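Local coordinates for envelopment polyprotein (Bovine Schmallenberg virus BH80/Germany/2011, PDB 7A56) that probably drives fusion of the viral envelope with the host membrane during entry, as the class II fusion glycoprotein Gc, here in its postfusion form, at residues V109-S114 with E196-E201; W160-W165 with Y284-F289; D359-G364 with C375-S380. All coordinates share one frame; numbering follows the deposited sequence.

Interaction 1: residues V109-S114 with E196-E201. With PO4 (phosphate ion), chain J.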
loop_
_atom_site.group_PDB
_atom_site.type_symbol
_atom_site.label_atom_id
_atom_site.label_comp_id
_atom_site.label_asym_id
_atom_site.label_seq_id
_atom_site.Cartn_x
_atom_site.Cartn_y
_atom_site.Cartn_z
ATOM N N VAL A 109 -18.481 -7.797 4.378
ATOM C CA VAL A 109 -17.228 -7.061 4.489
ATOM C C VAL A 109 -16.796 -6.750 3.061
ATOM O O VAL A 109 -16.567 -7.677 2.273
ATOM C CB VAL A 109 -16.102 -7.842 5.169
ATOM C CG1 VAL A 109 -14.844 -7.000 5.088
ATOM C CG2 VAL A 109 -16.428 -8.187 6.684
ATOM N N ILE A 110 -16.671 -5.473 2.735
ATOM C CA ILE A 110 -16.047 -5.080 1.444
ATOM C C ILE A 110 -15.300 -3.769 1.636
ATOM O O ILE A 110 -15.601 -2.995 2.550
ATOM C CB ILE A 110 -17.049 -4.876 0.310
ATOM C CG1 ILE A 110 -17.985 -3.765 0.697
ATOM C CG2 ILE A 110 -17.811 -6.144 -0.016
ATOM C CD1 ILE A 110 -18.564 -3.119 -0.502
ATOM N N ASN A 111 -14.299 -3.516 0.781
ATOM C CA ASN A 111 -13.721 -2.182 0.760
ATOM C C ASN A 111 -14.262 -1.477 -0.495
ATOM O O ASN A 111 -14.673 -2.120 -1.464
ATOM C CB ASN A 111 -12.169 -2.212 0.771
ATOM C CG ASN A 111 -11.566 -2.412 2.182
ATOM O OD1 ASN A 111 -12.181 -2.070 3.178
ATOM N ND2 ASN A 111 -10.341 -2.909 2.242
ATOM N N LYS A 112 -14.346 -0.158 -0.450
ATOM C CA LYS A 112 -14.888 0.522 -1.633
ATOM C C LYS A 112 -14.309 1.915 -1.715
ATOM O O LYS A 112 -13.922 2.501 -0.693
ATOM C CB LYS A 112 -16.425 0.616 -1.603
ATOM C CG LYS A 112 -16.982 1.422 -0.480
ATOM C CD LYS A 112 -18.540 1.335 -0.455
ATOM C CE LYS A 112 -19.125 2.041 0.783
ATOM N NZ LYS A 112 -20.610 1.853 0.952
ATOM N N ALA A 113 -14.242 2.447 -2.944
ATOM C CA ALA A 113 -13.923 3.861 -3.123
ATOM C C ALA A 113 -14.579 4.355 -4.426
ATOM O O ALA A 113 -14.994 3.562 -5.293
ATOM C CB ALA A 113 -12.399 4.099 -3.138
ATOM N N SER A 114 -14.753 5.675 -4.499
ATOM C CA SER A 114 -15.246 6.321 -5.697
ATOM C C SER A 114 -14.091 6.510 -6.677
ATOM O O SER A 114 -12.924 6.652 -6.289
ATOM C CB SER A 114 -15.869 7.693 -5.384
ATOM O OG SER A 114 -16.772 7.566 -4.265
ATOM N N GLU A 196 -10.592 5.359 0.548
ATOM C CA GLU A 196 -11.344 4.121 0.546
ATOM C C GLU A 196 -11.940 3.933 1.934
ATOM O O GLU A 196 -11.487 4.546 2.896
ATOM C CB GLU A 196 -10.463 2.920 0.175
ATOM C CG GLU A 196 -9.362 2.538 1.207
ATOM C CD GLU A 196 -8.640 1.238 0.798
ATOM O OE1 GLU A 196 -7.860 1.278 -0.167
ATOM O OE2 GLU A 196 -8.850 0.163 1.408
ATOM N N GLN A 197 -13.001 3.147 2.012
ATOM C CA GLN A 197 -13.631 2.896 3.315
ATOM C C GLN A 197 -14.060 1.444 3.393
ATOM O O GLN A 197 -14.315 0.795 2.376
ATOM C CB GLN A 197 -14.822 3.855 3.542
ATOM C CG GLN A 197 -15.952 3.698 2.543
ATOM C CD GLN A 197 -16.953 4.806 2.720
ATOM O OE1 GLN A 197 -16.653 5.964 2.404
ATOM N NE2 GLN A 197 -18.130 4.485 3.272
ATOM N N LYS A 198 -14.107 0.923 4.624
ATOM C CA LYS A 198 -14.688 -0.378 4.876
ATOM C C LYS A 198 -16.193 -0.265 4.979
ATOM O O LYS A 198 -16.734 0.737 5.458
ATOM C CB LYS A 198 -14.163 -0.947 6.208
ATOM C CG LYS A 198 -12.669 -0.944 6.261
ATOM C CD LYS A 198 -12.217 -1.499 7.568
ATOM C CE LYS A 198 -10.724 -1.369 7.600
ATOM N NZ LYS A 198 -10.269 0.025 8.133
ATOM N N ASP A 199 -16.879 -1.305 4.514
ATOM C CA ASP A 199 -18.319 -1.424 4.668
ATOM C C ASP A 199 -18.575 -2.781 5.339
ATOM O O ASP A 199 -18.426 -3.827 4.688
ATOM C CB ASP A 199 -18.975 -1.304 3.285
ATOM C CG ASP A 199 -20.500 -1.484 3.317
ATOM O OD1 ASP A 199 -21.099 -1.617 4.403
ATOM O OD2 ASP A 199 -21.112 -1.486 2.228
ATOM N N VAL A 200 -18.920 -2.762 6.639
ATOM C CA VAL A 200 -19.021 -3.985 7.448
ATOM C C VAL A 200 -20.400 -4.020 8.077
ATOM O O VAL A 200 -20.840 -3.041 8.709
ATOM C CB VAL A 200 -17.921 -4.079 8.534
ATOM C CG1 VAL A 200 -18.099 -5.338 9.433
ATOM C CG2 VAL A 200 -16.554 -4.095 7.888
ATOM N N GLU A 201 -21.086 -5.143 7.896
ATOM C CA GLU A 201 -22.361 -5.355 8.540
ATOM C C GLU A 201 -22.281 -6.630 9.349
ATOM O O GLU A 201 -21.819 -7.671 8.855
ATOM C CB GLU A 201 -23.469 -5.427 7.494
ATOM C CG GLU A 201 -24.890 -5.691 8.100
ATOM C CD GLU A 201 -25.899 -5.984 6.990
ATOM O OE1 GLU A 201 -25.526 -6.679 6.016
ATOM O OE2 GLU A 201 -27.032 -5.499 7.069
HETATM P P PO4 J . -20.948 6.924 4.571
HETATM O O1 PO4 J . -20.972 6.045 3.350
HETATM O O2 PO4 J . -21.223 8.363 4.154
HETATM O O3 PO4 J . -19.622 6.858 5.294
HETATM O O4 PO4 J . -21.999 6.447 5.544
HETATM O O HOH W 1 -10.612 0.443 3.621
#

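Interaction 2: residues W160-W165 with Y284-F289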
loop_
_atom_site.group_PDB
_atom_site.type_symbol
_atom_site.label_atom_id
_atom_site.label_comp_id
_atom_site.label_asym_id
_atom_site.label_seq_id
_atom_site.Cartn_x
_atom_site.Cartn_y
_atom_site.Cartn_z
ATOM N N TRP A 160 16.095 23.175 -56.672
ATOM C CA TRP A 160 15.875 22.744 -58.040
ATOM C C TRP A 160 15.425 21.283 -58.073
ATOM O O TRP A 160 16.028 20.426 -57.429
ATOM C CB TRP A 160 17.165 22.914 -58.845
ATOM C CG TRP A 160 16.950 22.723 -60.265
ATOM C CD1 TRP A 160 16.529 23.660 -61.160
ATOM C CD2 TRP A 160 17.126 21.518 -60.996
ATOM N NE1 TRP A 160 16.474 23.123 -62.408
ATOM C CE2 TRP A 160 16.825 21.806 -62.342
ATOM C CE3 TRP A 160 17.532 20.226 -60.652
ATOM C CZ2 TRP A 160 16.894 20.852 -63.351
ATOM C CZ3 TRP A 160 17.603 19.270 -61.662
ATOM C CH2 TRP A 160 17.282 19.592 -62.992
ATOM N N GLY A 161 14.404 20.995 -58.887
ATOM C CA GLY A 161 13.832 19.673 -58.897
ATOM C C GLY A 161 12.817 19.473 -57.796
ATOM O O GLY A 161 12.299 18.357 -57.639
ATOM N N CYS A 162 12.564 20.511 -56.995
ATOM C CA CYS A 162 11.801 20.380 -55.766
ATOM C C CYS A 162 11.158 21.736 -55.474
ATOM O O CYS A 162 11.300 22.303 -54.401
ATOM C CB CYS A 162 12.699 19.939 -54.622
ATOM S SG CYS A 162 11.716 19.305 -53.246
ATOM N N GLU A 163 10.415 22.240 -56.447
ATOM C CA GLU A 163 9.828 23.563 -56.378
ATOM C C GLU A 163 8.329 23.471 -56.561
ATOM O O GLU A 163 7.856 22.782 -57.472
ATOM C CB GLU A 163 10.352 24.500 -57.541
ATOM C CG GLU A 163 11.861 24.691 -57.656
ATOM C CD GLU A 163 12.441 25.616 -56.588
ATOM O OE1 GLU A 163 11.732 25.919 -55.627
ATOM O OE2 GLU A 163 13.611 26.056 -56.735
ATOM N N GLU A 164 7.590 24.274 -55.802
ATOM C CA GLU A 164 6.214 24.496 -56.226
ATOM C C GLU A 164 6.190 25.342 -57.492
ATOM O O GLU A 164 7.195 25.918 -57.900
ATOM C CB GLU A 164 5.403 25.170 -55.126
ATOM C CG GLU A 164 5.758 26.632 -54.829
ATOM C CD GLU A 164 4.777 27.209 -53.787
ATOM O OE1 GLU A 164 3.551 27.103 -54.008
ATOM O OE2 GLU A 164 5.211 27.713 -52.738
ATOM N N TRP A 165 5.023 25.394 -58.133
ATOM C CA TRP A 165 4.900 26.094 -59.410
ATOM C C TRP A 165 5.321 27.556 -59.244
ATOM O O TRP A 165 4.829 28.252 -58.351
ATOM C CB TRP A 165 3.455 25.959 -59.923
ATOM C CG TRP A 165 3.248 26.350 -61.409
ATOM C CD1 TRP A 165 3.222 25.506 -62.515
ATOM C CD2 TRP A 165 3.024 27.661 -61.914
ATOM N NE1 TRP A 165 2.992 26.232 -63.659
ATOM C CE2 TRP A 165 2.878 27.554 -63.323
ATOM C CE3 TRP A 165 2.940 28.919 -61.319
ATOM C CZ2 TRP A 165 2.655 28.656 -64.129
ATOM C CZ3 TRP A 165 2.721 30.013 -62.124
ATOM C CH2 TRP A 165 2.576 29.877 -63.514
ATOM N N TYR A 284 9.270 14.318 -46.937
ATOM C CA TYR A 284 8.493 14.738 -48.079
ATOM C C TYR A 284 9.199 14.298 -49.362
ATOM O O TYR A 284 10.421 14.064 -49.376
ATOM C CB TYR A 284 8.316 16.274 -48.083
ATOM C CG TYR A 284 9.616 17.099 -48.182
ATOM C CD1 TYR A 284 10.325 17.453 -47.029
ATOM C CD2 TYR A 284 10.102 17.547 -49.406
ATOM C CE1 TYR A 284 11.477 18.192 -47.090
ATOM C CE2 TYR A 284 11.290 18.289 -49.480
ATOM C CZ TYR A 284 11.949 18.618 -48.337
ATOM O OH TYR A 284 13.105 19.334 -48.386
ATOM N N VAL A 285 8.417 14.292 -50.453
ATOM C CA VAL A 285 8.857 13.952 -51.817
ATOM C C VAL A 285 8.681 15.179 -52.711
ATOM O O VAL A 285 7.764 15.991 -52.509
ATOM C CB VAL A 285 8.075 12.721 -52.347
ATOM C CG1 VAL A 285 8.262 12.469 -53.752
ATOM C CG2 VAL A 285 8.544 11.429 -51.576
ATOM N N CYS A 286 9.600 15.342 -53.664
ATOM C CA CYS A 286 9.673 16.520 -54.526
ATOM C C CYS A 286 8.925 16.348 -55.816
ATOM O O CYS A 286 8.797 15.246 -56.369
ATOM C CB CYS A 286 11.139 16.868 -54.870
ATOM S SG CYS A 286 12.081 17.287 -53.396
ATOM N N HIS A 287 8.526 17.493 -56.371
ATOM C CA HIS A 287 8.140 17.588 -57.765
ATOM C C HIS A 287 8.824 18.808 -58.378
ATOM O O HIS A 287 9.186 19.759 -57.668
ATOM C CB HIS A 287 6.635 17.665 -57.900
ATOM C CG HIS A 287 5.926 16.509 -57.260
ATOM N ND1 HIS A 287 5.859 15.263 -57.853
ATOM C CD2 HIS A 287 5.247 16.410 -56.088
ATOM C CE1 HIS A 287 5.157 14.453 -57.072
ATOM N NE2 HIS A 287 4.784 15.121 -55.994
ATOM N N ALA A 288 9.058 18.742 -59.690
ATOM C CA ALA A 288 9.764 19.823 -60.380
ATOM C C ALA A 288 8.976 21.134 -60.396
ATOM O O ALA A 288 9.579 22.215 -60.366
ATOM C CB ALA A 288 10.109 19.423 -61.827
ATOM N N PHE A 289 7.650 21.086 -60.524
ATOM C CA PHE A 289 6.868 22.335 -60.486
ATOM C C PHE A 289 5.485 22.094 -59.893
ATOM O O PHE A 289 4.460 22.509 -60.454
ATOM C CB PHE A 289 6.775 23.008 -61.858
ATOM C CG PHE A 289 6.403 22.081 -62.987
ATOM C CD1 PHE A 289 7.381 21.369 -63.675
ATOM C CD2 PHE A 289 5.074 21.934 -63.375
ATOM C CE1 PHE A 289 7.025 20.507 -64.715
ATOM C CE2 PHE A 289 4.715 21.081 -64.429
ATOM C CZ PHE A 289 5.690 20.357 -65.086
HETATM O O HOH W 2 12.454 22.547 -60.531
#

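Interaction 3: residues D359-G364 with C375-S380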
loop_
_atom_site.group_PDB
_atom_site.type_symbol
_atom_site.label_atom_id
_atom_site.label_comp_id
_atom_site.label_asym_id
_atom_site.label_seq_id
_atom_site.Cartn_x
_atom_site.Cartn_y
_atom_site.Cartn_z
ATOM N N ASP A 359 -18.712 -28.702 -7.829
ATOM C CA ASP A 359 -19.506 -29.506 -8.745
ATOM C C ASP A 359 -18.874 -29.535 -10.121
ATOM O O ASP A 359 -18.912 -30.564 -10.804
ATOM C CB ASP A 359 -20.936 -28.968 -8.825
ATOM C CG ASP A 359 -21.603 -28.898 -7.457
ATOM O OD1 ASP A 359 -21.225 -29.714 -6.602
ATOM O OD2 ASP A 359 -22.488 -28.043 -7.234
ATOM N N GLU A 360 -18.286 -28.427 -10.546
ATOM C CA GLU A 360 -17.472 -28.534 -11.748
ATOM C C GLU A 360 -16.410 -27.458 -11.731
ATOM O O GLU A 360 -16.483 -26.500 -10.959
ATOM C CB GLU A 360 -18.304 -28.463 -13.014
ATOM C CG GLU A 360 -19.488 -27.550 -13.028
ATOM C CD GLU A 360 -20.168 -27.581 -14.396
ATOM O OE1 GLU A 360 -21.248 -28.210 -14.516
ATOM O OE2 GLU A 360 -19.594 -27.009 -15.362
ATOM N N ILE A 361 -15.396 -27.658 -12.570
ATOM C CA ILE A 361 -14.284 -26.720 -12.698
ATOM C C ILE A 361 -13.787 -26.761 -14.136
ATOM O O ILE A 361 -13.496 -27.832 -14.680
ATOM C CB ILE A 361 -13.141 -27.026 -11.708
ATOM C CG1 ILE A 361 -11.941 -26.116 -11.963
ATOM C CG2 ILE A 361 -12.742 -28.499 -11.771
ATOM C CD1 ILE A 361 -10.861 -26.234 -10.871
ATOM N N ARG A 362 -13.695 -25.581 -14.745
ATOM C CA ARG A 362 -13.193 -25.397 -16.105
ATOM C C ARG A 362 -12.094 -24.345 -16.034
ATOM O O ARG A 362 -12.304 -23.282 -15.442
ATOM C CB ARG A 362 -14.307 -24.925 -17.040
ATOM C CG ARG A 362 -15.432 -25.914 -17.266
ATOM C CD ARG A 362 -14.890 -27.330 -17.376
ATOM N NE ARG A 362 -15.425 -28.054 -18.519
ATOM C CZ ARG A 362 -14.768 -28.247 -19.660
ATOM N NH1 ARG A 362 -15.336 -28.923 -20.645
ATOM N NH2 ARG A 362 -13.540 -27.766 -19.813
ATOM N N CYS A 363 -10.917 -24.642 -16.583
ATOM C CA CYS A 363 -9.806 -23.694 -16.581
ATOM C C CYS A 363 -9.254 -23.552 -17.991
ATOM O O CYS A 363 -9.146 -24.546 -18.734
ATOM C CB CYS A 363 -8.687 -24.132 -15.640
ATOM S SG CYS A 363 -9.225 -24.438 -13.960
ATOM N N GLY A 364 -8.926 -22.306 -18.358
ATOM C CA GLY A 364 -8.349 -21.975 -19.661
ATOM C C GLY A 364 -7.496 -20.725 -19.553
ATOM O O GLY A 364 -7.822 -19.812 -18.787
ATOM N N CYS A 375 -10.174 -19.888 -14.026
ATOM C CA CYS A 375 -11.009 -21.044 -13.705
ATOM C C CYS A 375 -12.407 -20.594 -13.313
ATOM O O CYS A 375 -12.564 -19.716 -12.464
ATOM C CB CYS A 375 -10.409 -21.882 -12.565
ATOM S SG CYS A 375 -8.803 -22.678 -12.958
ATOM N N ALA A 376 -13.416 -21.198 -13.943
ATOM C CA ALA A 376 -14.803 -21.134 -13.488
ATOM C C ALA A 376 -15.120 -22.365 -12.641
ATOM O O ALA A 376 -14.949 -23.504 -13.086
ATOM C CB ALA A 376 -15.765 -21.056 -14.678
ATOM N N LEU A 377 -15.596 -22.132 -11.435
ATOM C CA LEU A 377 -16.043 -23.178 -10.536
ATOM C C LEU A 377 -17.556 -23.094 -10.360
ATOM O O LEU A 377 -18.120 -21.999 -10.200
ATOM C CB LEU A 377 -15.350 -23.039 -9.172
ATOM C CG LEU A 377 -13.885 -23.499 -9.075
ATOM C CD1 LEU A 377 -12.939 -22.580 -9.825
ATOM C CD2 LEU A 377 -13.444 -23.574 -7.622
ATOM N N LYS A 378 -18.206 -24.256 -10.340
ATOM C CA LYS A 378 -19.544 -24.375 -9.767
ATOM C C LYS A 378 -19.448 -25.076 -8.408
ATOM O O LYS A 378 -19.001 -26.233 -8.332
ATOM C CB LYS A 378 -20.486 -25.127 -10.712
ATOM C CG LYS A 378 -20.811 -24.363 -11.992
ATOM C CD LYS A 378 -22.273 -24.537 -12.360
ATOM C CE LYS A 378 -22.573 -23.964 -13.733
ATOM N NZ LYS A 378 -22.347 -24.936 -14.855
ATOM N N LEU A 379 -19.893 -24.372 -7.364
ATOM C CA LEU A 379 -19.803 -24.788 -5.959
ATOM C C LEU A 379 -21.189 -24.994 -5.375
ATOM O O LEU A 379 -22.100 -24.203 -5.642
ATOM C CB LEU A 379 -19.124 -23.749 -5.065
ATOM C CG LEU A 379 -17.656 -23.469 -5.288
ATOM C CD1 LEU A 379 -17.088 -22.831 -4.058
ATOM C CD2 LEU A 379 -16.946 -24.757 -5.627
ATOM N N SER A 380 -21.320 -26.032 -4.546
ATOM C CA SER A 380 -22.467 -26.230 -3.656
ATOM C C SER A 380 -22.012 -26.055 -2.208
ATOM O O SER A 380 -20.890 -26.417 -1.851
ATOM C CB SER A 380 -23.096 -27.610 -3.842
ATOM O OG SER A 380 -23.884 -27.640 -5.009
#

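Interaction 1: residues V109-S114 with E196-E201
Ile110 and Asp199 exchange two backbone hydrogen bonds, and so do Lys112 and Gln197. The four bonds make a regular antiparallel ladder. The Asp199 N to Ile110 O bond is 2.9 Å long, and so is the bond from Gln197 N to Lys112 O. Between these rungs lie the non-hydrogen-bonded pairs Val109-Val200 and Asn111-Lys198.

Ile110, Lys112, Gln197 and Asp199 share one face. Lys112 runs extended beyond CG and passes beside Gln197, its CE 3.6 Å from Gln197 NE2. Lys112 NZ ends 3.6 Å from Asp199 OD2, a long salt bridge made diagonally across the strands. The other oxygen, Asp199 OD1, pairs with Arg108, so this carboxylate has two positively charged partners. Gln197 NE2 donates to O1 of a phosphate ion at 3.2 Å. Lys390 and Lys398 of the second subunit also bind this phosphate, which probably comes from the crystallisation liquor. Gln197 OE1 accepts from the same Lys398.

The opposite face carries Val109, Asn111, Lys198 and Val200. Asn111 OD1 rests 3.3 Å from Lys198 CG, while Asn111 ND2 bonds to Ser237. A water donates to Glu196 OE2 at 2.8 Å and, weakly, to Asn111 OD1. Glu196 OE1 takes backbone N-H groups of Ser237 and Met238. Val109 CG2 meets Val200 CG2 at 4.3 Å.

This is sheet pairing in the beta-rich body of a class II fusion protein. Strand 98-134 lies between strands 197-206 and 325-328, and its Asn111 and Ala113 make backbone hydrogen bonds to Lys328 and Val326 of the latter.

Interaction 2: residues W160-W165 with Y284-F289
Cys162 and Cys286 form a disulfide that ties the loop after strand 150-158 to residues 284-289, which continue from strand 281-285. It lies at the tip of the elongated chain, a cross-link between two distant parts of the sequence. The C-S-S-C torsion (chi3) is -72°.

The two halves leave their backbones differently. Cys162 SG is anti to its backbone N (chi1 -163°). Cys286 SG stands beside its own N, anti to the carbonyl carbon (chi1 -62°). The bridge draws Cys162 CB and Cys286 CB to 3.5 Å, a tight approach. Cys162 SG also meets the Tyr284 ring at its edge, close to the ring plane, 3.9 Å from Tyr284 CE2. This is a sulfur-aromatic contact. Arg156 of the third subunit makes a cation-pi contact with the same ring.

Beyond the disulfide the backbones touch without forming a ladder. Glu163 N gives a weak hydrogen bond of 3.0 Å to His287 O. Phe289 CA sends a CA-H...O contact to Glu163 O. His287 CB points away from the loop, and NE2 bonds to Asp293. Cys162 O accepts from Lys292, and Trp160 O from Asn171 of the third subunit. A water bridges Gly161 N and Ala288 O.

At the far end two exposed aromatics meet. The Trp165 and Phe289 side chains cross at a slant. Phe289 O lies at the indole edge, in the ring plane, and 3.6 Å from Trp165 CB. The rings themselves approach through Trp165 CD1 and Phe289 CD2, 4.1 Å apart.

Interaction 3: residues D359-G364 with C375-S380
Lys378 stands across from both Asp359 and Glu360, a classic beta bulge in the hairpin of strands 356-365 and 373-381. These three residues bury the most surface in the contact. The bond from Glu360 N to Lys378 O is 3.2 Å long and approaches on a carbonyl lone pair. Asp359 N also approaches Lys378 O, but at 2.5 Å this is suspiciously short and doubtful in detail. Lys378 N returns a bond of 2.9 Å to Glu360 O.

The side chains of Lys378 and Glu360 lie side by side and point the same way. Glu360 CG touches Lys378 CB at 3.5 Å. Lys378 bends at chi2 and chi4, and its NZ forms a 3.5 Å salt bridge with Glu360 OE1. Glu360 OE2 is equally near that NZ, so the ammonium sits before both oxygens.

Asp359 CB points toward the other strand. CG stands beside the backbone N, anti to the carbonyl carbon (chi1 -56°). Ser380 OG donates to Asp359 OD2 at 2.7 Å, on the syn lone pair. Thr357 OG1 bonds to Asp359 OD1, so both oxygens of this exposed carboxylate have a partner.

Further along, Arg362 and Ala376 form the next hydrogen-bonded pair. Ile361, Cys363, Cys375 and Leu377 face the other way and are buried. Val422 and Val424 of strand 422-426 pack against this side, and on the far flank strand 408-414 pairs with 373-381. Cys363 and Cys375, a non-hydrogen-bonded pair, are joined by a disulfide across the strands. The disulfide torsion chi3 is 110°, and Cys363 SG lies 2.1 Å from Cys375 SG.

Overall arrangement
Interactions 1 and 3 are antiparallel strand pairings, whereas interaction 2 joins irregular segments at the tip. None touches another. Interactions 1 and 3 have centres about 28 Å apart. The centre of interaction 2 is about 67 Å from that of interaction 1 and about 68 Å from that of interaction 3. Interaction 1 is nearest the centre of the chain, with no exposed residue among those touching, and relies on backbone bonds and polar side chains. Interaction 3 has a charged, largely exposed face and a buried face with a disulfide. Interaction 2 depends on its disulfide, with one weak direct hydrogen bond. Interactions 1 and 2 both meet other subunits; interaction 3 meets none.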